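Local coordinates for resiniferatoxin-binding, phosphotriesterase-related protein (Rhodobacter sphaeroides 2.4.1, PDB 3K2G), which binds two zinc ions in a TIM-barrel active site and is probably a metal-dependent hydrolase of the phosphotriesterase family, perhaps acting on phosphoric diesters, at residues L32-L37 / S302-V307; R298-H303 / T346-V351. All blocks are in the same frame, centred on the assembly; numbering follows the deposited sequence.

Interaction 1: L32-L37 / S302-V307. With ZN (zinc ion), chain I; DTV ((2S,3S)-1,4-dimercaptobutane-2,3-diol), chain K.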
loop_
_atom_site.group_PDB
_atom_site.type_symbol
_atom_site.label_atom_id
_atom_site.label_comp_id
_atom_site.label_asym_id
_atom_site.label_seq_id
_atom_site.Cartn_x
_atom_site.Cartn_y
_atom_site.Cartn_z
ATOM N N LEU B 32 4.784 26.734 20.074
ATOM C CA LEU B 32 3.775 25.686 20.088
ATOM C C LEU B 32 2.520 26.413 19.596
ATOM O O LEU B 32 1.976 27.279 20.286
ATOM C CB LEU B 32 3.555 25.137 21.507
ATOM C CG LEU B 32 4.615 24.204 22.097
ATOM C CD1 LEU B 32 4.257 23.864 23.547
ATOM C CD2 LEU B 32 4.686 22.932 21.265
HETATM N N MSE B 33 2.085 26.064 18.388
HETATM C CA MSE B 33 0.930 26.682 17.752
HETATM C C MSE B 33 -0.444 26.366 18.324
HETATM O O MSE B 33 -1.415 27.065 18.026
HETATM C CB MSE B 33 0.908 26.316 16.265
HETATM C CG MSE B 33 1.914 27.078 15.405
HETATM SE SE MSE B 33 1.657 28.957 15.378
HETATM C CE MSE B 33 -0.208 28.959 14.896
ATOM N N HIS B 34 -0.547 25.331 19.145
ATOM C CA HIS B 34 -1.860 24.978 19.650
ATOM C C HIS B 34 -1.833 24.294 21.010
ATOM O O HIS B 34 -1.650 23.079 21.105
ATOM C CB HIS B 34 -2.541 24.088 18.605
ATOM C CG HIS B 34 -3.988 23.826 18.868
ATOM N ND1 HIS B 34 -4.961 24.044 17.919
ATOM C CD2 HIS B 34 -4.623 23.321 19.952
ATOM C CE1 HIS B 34 -6.135 23.683 18.404
ATOM N NE2 HIS B 34 -5.957 23.239 19.635
ATOM N N GLU B 35 -2.033 25.085 22.056
ATOM C CA GLU B 35 -2.038 24.566 23.423
ATOM C C GLU B 35 -3.075 25.300 24.259
ATOM O O GLU B 35 -3.352 26.478 24.024
ATOM C CB GLU B 35 -0.676 24.777 24.088
ATOM C CG GLU B 35 0.521 24.244 23.329
ATOM C CD GLU B 35 0.518 22.729 23.199
ATOM O OE1 GLU B 35 -0.037 22.050 24.089
ATOM O OE2 GLU B 35 1.087 22.219 22.208
ATOM N N HIS B 36 -3.656 24.604 25.232
ATOM C CA HIS B 36 -4.617 25.240 26.119
ATOM C C HIS B 36 -3.912 25.325 27.461
ATOM O O HIS B 36 -3.419 24.316 27.969
ATOM C CB HIS B 36 -5.885 24.401 26.227
ATOM C CG HIS B 36 -6.613 24.260 24.931
ATOM N ND1 HIS B 36 -7.439 25.243 24.432
ATOM C CD2 HIS B 36 -6.587 23.279 23.999
ATOM C CE1 HIS B 36 -7.889 24.875 23.247
ATOM N NE2 HIS B 36 -7.386 23.689 22.961
ATOM N N LEU B 37 -3.844 26.533 28.019
ATOM C CA LEU B 37 -3.175 26.739 29.296
ATOM C C LEU B 37 -4.154 26.642 30.455
ATOM O O LEU B 37 -3.780 26.281 31.569
ATOM C CB LEU B 37 -2.468 28.092 29.288
ATOM C CG LEU B 37 -1.489 28.183 28.112
ATOM C CD1 LEU B 37 -0.726 29.492 28.162
ATOM C CD2 LEU B 37 -0.531 27.002 28.161
ATOM N N SER B 302 2.100 20.502 17.539
ATOM C CA SER B 302 1.755 20.911 18.903
ATOM C C SER B 302 1.144 19.711 19.643
ATOM O O SER B 302 1.019 18.636 19.050
ATOM C CB SER B 302 0.784 22.097 18.874
ATOM O OG SER B 302 1.221 23.132 19.746
ATOM N N HIS B 303 0.781 19.877 20.919
ATOM C CA HIS B 303 0.195 18.770 21.694
ATOM C C HIS B 303 -1.312 18.872 21.922
ATOM O O HIS B 303 -1.980 17.865 22.182
ATOM C CB HIS B 303 0.798 18.650 23.105
ATOM C CG HIS B 303 2.276 18.869 23.188
ATOM N ND1 HIS B 303 2.848 20.121 23.110
ATOM C CD2 HIS B 303 3.288 18.007 23.445
ATOM C CE1 HIS B 303 4.149 20.022 23.319
ATOM N NE2 HIS B 303 4.443 18.750 23.525
ATOM N N ASP B 304 -1.847 20.083 21.850
ATOM C CA ASP B 304 -3.259 20.307 22.129
ATOM C C ASP B 304 -3.582 19.830 23.550
ATOM O O ASP B 304 -4.567 19.123 23.785
ATOM C CB ASP B 304 -4.177 19.592 21.131
ATOM C CG ASP B 304 -5.635 20.001 21.301
ATOM O OD1 ASP B 304 -5.869 21.110 21.824
ATOM O OD2 ASP B 304 -6.545 19.240 20.907
ATOM N N VAL B 305 -2.723 20.193 24.492
ATOM C CA VAL B 305 -2.959 19.855 25.891
ATOM C C VAL B 305 -4.315 20.479 26.211
ATOM O O VAL B 305 -4.491 21.689 26.046
ATOM C CB VAL B 305 -1.897 20.488 26.804
ATOM C CG1 VAL B 305 -2.335 20.389 28.257
ATOM C CG2 VAL B 305 -0.556 19.795 26.600
ATOM N N PHE B 306 -5.277 19.668 26.646
ATOM C CA PHE B 306 -6.599 20.198 26.952
ATOM C C PHE B 306 -7.294 19.531 28.133
ATOM O O PHE B 306 -8.449 19.826 28.412
ATOM C CB PHE B 306 -7.494 20.144 25.699
ATOM C CG PHE B 306 -8.063 18.788 25.405
ATOM C CD1 PHE B 306 -9.409 18.518 25.647
ATOM C CD2 PHE B 306 -7.264 17.786 24.872
ATOM C CE1 PHE B 306 -9.948 17.266 25.364
ATOM C CE2 PHE B 306 -7.790 16.528 24.587
ATOM C CZ PHE B 306 -9.136 16.269 24.833
ATOM N N VAL B 307 -6.590 18.627 28.810
ATOM C CA VAL B 307 -7.115 17.940 29.995
ATOM C C VAL B 307 -5.956 17.707 30.958
ATOM O O VAL B 307 -4.805 17.609 30.537
ATOM C CB VAL B 307 -7.765 16.573 29.657
ATOM C CG1 VAL B 307 -9.044 16.782 28.838
ATOM C CG2 VAL B 307 -6.784 15.696 28.899
HETATM ZN ZN ZN I . -7.513 22.577 21.103
HETATM S S1 DTV K . -14.130 17.350 20.464
HETATM C C1 DTV K . -13.575 18.925 21.281
HETATM C C2 DTV K . -13.318 18.778 22.781
HETATM O O2 DTV K . -12.288 17.817 22.958
HETATM C C3 DTV K . -12.877 20.121 23.390
HETATM O O3 DTV K . -11.670 20.533 22.793
HETATM C C4 DTV K . -12.647 20.030 24.899
HETATM S S4 DTV K . -13.140 21.546 25.761
HETATM O O HOH W 1 -8.789 21.204 20.521
#
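The HxH motif of the phosphotriesterase family, His34 and His36, meets Asp304 here at one zinc of the binuclear site. His34 NE2 and His36 NE2 each lie 2.2 Å from the zinc, and Asp304 OD1 lies 2.3 Å from it; a water and Glu177, which also binds the second zinc, complete the shell. Both imidazoles run alongside the Asp304 side chain, their planes turned 85° (His34) and 53° (His36) from its carboxylate. Asp304 CG, anti to the backbone N (chi1 -171°), carries OD1 back to the metal, while OD2 accepts a bond from the zinc-bound water. Thr107 holds ND1 of His36.

In the same contact, Glu35 ties the two loops together, its chain bent at chi2 toward 302-305. Three donors converge on Glu35 OE2: His303 N on the syn side at 2.7 Å, Ser302 OG on the anti side at 2.6 Å, and His303 ND1 from above the carboxylate plane. Glu35 OE1 takes Val305 N at 3.3 Å in a nearly straight bond. Ser302 OG also accepts from His34 N, and Val305 O from His36 N, so the backbone N of each zinc-binding histidine is held by the opposite loop, once through a hydroxyl and once through a carbonyl. Leu32 CD2 sits 3.6 Å from His303 CE1.

Phe306 CE1 reaches the bound dimercaptobutanediol. The loops follow strands 31-32 and 299-301; strand 102-105 lies against Met33, Glu35 and His36, while helices 85-97 and 337-352 pack on Leu32.

Interaction 2: R298-H303 / T346-V351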
loop_
_atom_site.group_PDB
_atom_site.type_symbol
_atom_site.label_atom_id
_atom_site.label_comp_id
_atom_site.label_asym_id
_atom_site.label_seq_id
_atom_site.Cartn_x
_atom_site.Cartn_y
_atom_site.Cartn_z
ATOM N N ARG B 298 4.092 24.112 5.273
ATOM C CA ARG B 298 2.692 24.175 5.670
ATOM C C ARG B 298 2.424 23.308 6.907
ATOM O O ARG B 298 1.294 23.244 7.402
ATOM C CB ARG B 298 1.809 23.699 4.516
ATOM C CG ARG B 298 0.734 24.694 4.085
ATOM C CD ARG B 298 1.241 25.728 3.092
ATOM N NE ARG B 298 2.201 26.661 3.669
ATOM C CZ ARG B 298 1.892 27.865 4.147
ATOM N NH1 ARG B 298 2.846 28.632 4.648
ATOM N NH2 ARG B 298 0.636 28.304 4.116
ATOM N N ILE B 299 3.468 22.656 7.412
ATOM C CA ILE B 299 3.329 21.765 8.560
ATOM C C ILE B 299 3.554 22.410 9.926
ATOM O O ILE B 299 4.583 23.049 10.159
ATOM C CB ILE B 299 4.282 20.558 8.423
ATOM C CG1 ILE B 299 4.006 19.843 7.093
ATOM C CG2 ILE B 299 4.085 19.603 9.600
ATOM C CD1 ILE B 299 4.929 18.682 6.808
ATOM N N LEU B 300 2.585 22.222 10.824
ATOM C CA LEU B 300 2.645 22.757 12.185
ATOM C C LEU B 300 2.528 21.607 13.190
ATOM O O LEU B 300 1.833 20.624 12.932
ATOM C CB LEU B 300 1.510 23.757 12.425
ATOM C CG LEU B 300 1.503 25.004 11.533
ATOM C CD1 LEU B 300 0.304 25.871 11.868
ATOM C CD2 LEU B 300 2.798 25.784 11.734
ATOM N N LEU B 301 3.195 21.754 14.335
ATOM C CA LEU B 301 3.217 20.724 15.380
ATOM C C LEU B 301 2.874 21.260 16.769
ATOM O O LEU B 301 3.326 22.332 17.144
ATOM C CB LEU B 301 4.611 20.112 15.465
ATOM C CG LEU B 301 5.315 19.597 14.210
ATOM C CD1 LEU B 301 6.766 19.252 14.558
ATOM C CD2 LEU B 301 4.593 18.389 13.664
ATOM N N SER B 302 2.100 20.502 17.539
ATOM C CA SER B 302 1.755 20.911 18.903
ATOM C C SER B 302 1.144 19.711 19.643
ATOM O O SER B 302 1.019 18.636 19.050
ATOM C CB SER B 302 0.784 22.097 18.874
ATOM O OG SER B 302 1.221 23.132 19.746
ATOM N N HIS B 303 0.781 19.877 20.919
ATOM C CA HIS B 303 0.195 18.770 21.694
ATOM C C HIS B 303 -1.312 18.872 21.922
ATOM O O HIS B 303 -1.980 17.865 22.182
ATOM C CB HIS B 303 0.798 18.650 23.105
ATOM C CG HIS B 303 2.276 18.869 23.188
ATOM N ND1 HIS B 303 2.848 20.121 23.110
ATOM C CD2 HIS B 303 3.288 18.007 23.445
ATOM C CE1 HIS B 303 4.149 20.022 23.319
ATOM N NE2 HIS B 303 4.443 18.750 23.525
ATOM N N THR B 346 10.242 28.782 11.809
ATOM C CA THR B 346 9.874 29.385 10.536
ATOM C C THR B 346 8.392 29.247 10.189
ATOM O O THR B 346 7.745 30.236 9.846
ATOM C CB THR B 346 10.724 28.814 9.380
ATOM O OG1 THR B 346 12.099 28.742 9.786
ATOM C CG2 THR B 346 10.631 29.727 8.159
ATOM N N ASN B 347 7.840 28.041 10.285
ATOM C CA ASN B 347 6.433 27.874 9.947
ATOM C C ASN B 347 5.510 28.659 10.871
ATOM O O ASN B 347 4.579 29.307 10.400
ATOM C CB ASN B 347 6.055 26.395 9.905
ATOM C CG ASN B 347 6.615 25.697 8.674
ATOM O OD1 ASN B 347 7.201 26.341 7.801
ATOM N ND2 ASN B 347 6.431 24.388 8.597
ATOM N N PRO B 348 5.739 28.602 12.194
ATOM C CA PRO B 348 4.857 29.374 13.078
ATOM C C PRO B 348 4.880 30.856 12.683
ATOM O O PRO B 348 3.845 31.524 12.655
ATOM C CB PRO B 348 5.463 29.130 14.451
ATOM C CG PRO B 348 5.876 27.682 14.348
ATOM C CD PRO B 348 6.554 27.650 12.973
ATOM N N ARG B 349 6.072 31.365 12.381
ATOM C CA ARG B 349 6.215 32.760 11.964
ATOM C C ARG B 349 5.430 32.969 10.666
ATOM O O ARG B 349 4.747 33.984 10.495
ATOM C CB ARG B 349 7.691 33.106 11.747
ATOM C CG ARG B 349 7.966 34.598 11.552
ATOM C CD ARG B 349 9.441 34.865 11.337
ATOM N NE ARG B 349 9.725 36.286 11.144
ATOM C CZ ARG B 349 10.929 36.776 10.857
ATOM N NH1 ARG B 349 11.968 35.962 10.727
ATOM N NH2 ARG B 349 11.095 38.082 10.696
ATOM N N ARG B 350 5.524 32.001 9.754
ATOM C CA ARG B 350 4.806 32.084 8.482
ATOM C C ARG B 350 3.305 32.228 8.710
ATOM O O ARG B 350 2.610 32.874 7.932
ATOM C CB ARG B 350 5.062 30.836 7.627
ATOM C CG ARG B 350 6.452 30.762 7.017
ATOM C CD ARG B 350 6.586 29.540 6.118
ATOM N NE ARG B 350 7.749 29.638 5.238
ATOM C CZ ARG B 350 8.832 28.873 5.330
ATOM N NH1 ARG B 350 8.914 27.941 6.270
ATOM N NH2 ARG B 350 9.835 29.039 4.471
ATOM N N VAL B 351 2.797 31.608 9.769
ATOM C CA VAL B 351 1.375 31.704 10.055
ATOM C C VAL B 351 0.959 33.158 10.275
ATOM O O VAL B 351 -0.088 33.597 9.793
ATOM C CB VAL B 351 0.998 30.896 11.323
ATOM C CG1 VAL B 351 -0.471 31.137 11.680
ATOM C CG2 VAL B 351 1.260 29.410 11.083
HETATM O O HOH W 2 1.736 31.468 5.084
#
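Asn347 and Ile299 supply the direct hydrogen bond between the helix and the strand. Asn347 ND2 donates to Ile299 O at 2.8 Å with an N-H...O angle of 158°, the acceptor lying close to the amide plane. With CG of Asn347 anti to its carbonyl carbon (chi1 -73°), the amide is carried off the helix to the strand backbone. ND2 also bonds to Leu296 O, so both acceptors belong to the chain leading into or forming the strand. On the other branch of the amide, Asn347 OD1 receives Arg350 NH1 at 2.8 Å, met nearly in line with the C=O bond. With one partner fixed on OD1 and two on ND2, the flip state of the amide is well defined.

Strand 299-301 belongs to the wall of the TIM barrel, and helix 337-352, which follows helix 321-332, packs against its outside. Their segment axes come within 8.3 Å, and their directions differ by 107°, so the helix segment lies across the strand.

Apolar packing centres on Leu300. Both its methyls face Val351 CG2, Leu300 CD1 the nearer at 3.7 Å; Leu300 CD2 also rests on Asn347 CB at 3.8 Å and more loosely against Pro348 CD. Phe258 of the adjoining strand 258-261 touches both Leu300 and Val351.

The two arginines approach through a methylene, not through their charged ends. Arg298, bent at chi2 and chi3, brings NH1 to 4.1 Å from Arg350 CD, the methylene lying near the edge of the guanidinium. A water accepts from Arg298 NH1 at 3.1 Å, with Arg350 O nearby. Arg298 NH2 bonds to Gly256 O and Arg232 O, and its guanidinium makes a cation-pi contact with Phe258.

In the fold
Strand 299-301 packs on helix 337-352 in interaction 2, and the loop that leaves it, 302-307, forms interaction 1 with 32-37 and takes part in the zinc site. The centres of interactions 1 and 2 are about 13 Å apart. Along the chain, 32-37 comes first, then 298-303, which overlaps 302-307 at Ser302 and His303, and 346-351 follows on helix 337-352. The contacts meet directly at Met33, a selenomethionine here: Met33 SE lies 3.9 Å from Pro348 CB and Met33 CG 4.0 Å from Leu300 CD2. The helix-covered wall of the barrel is thus in continuous contact with the loops that carry the zinc ligands.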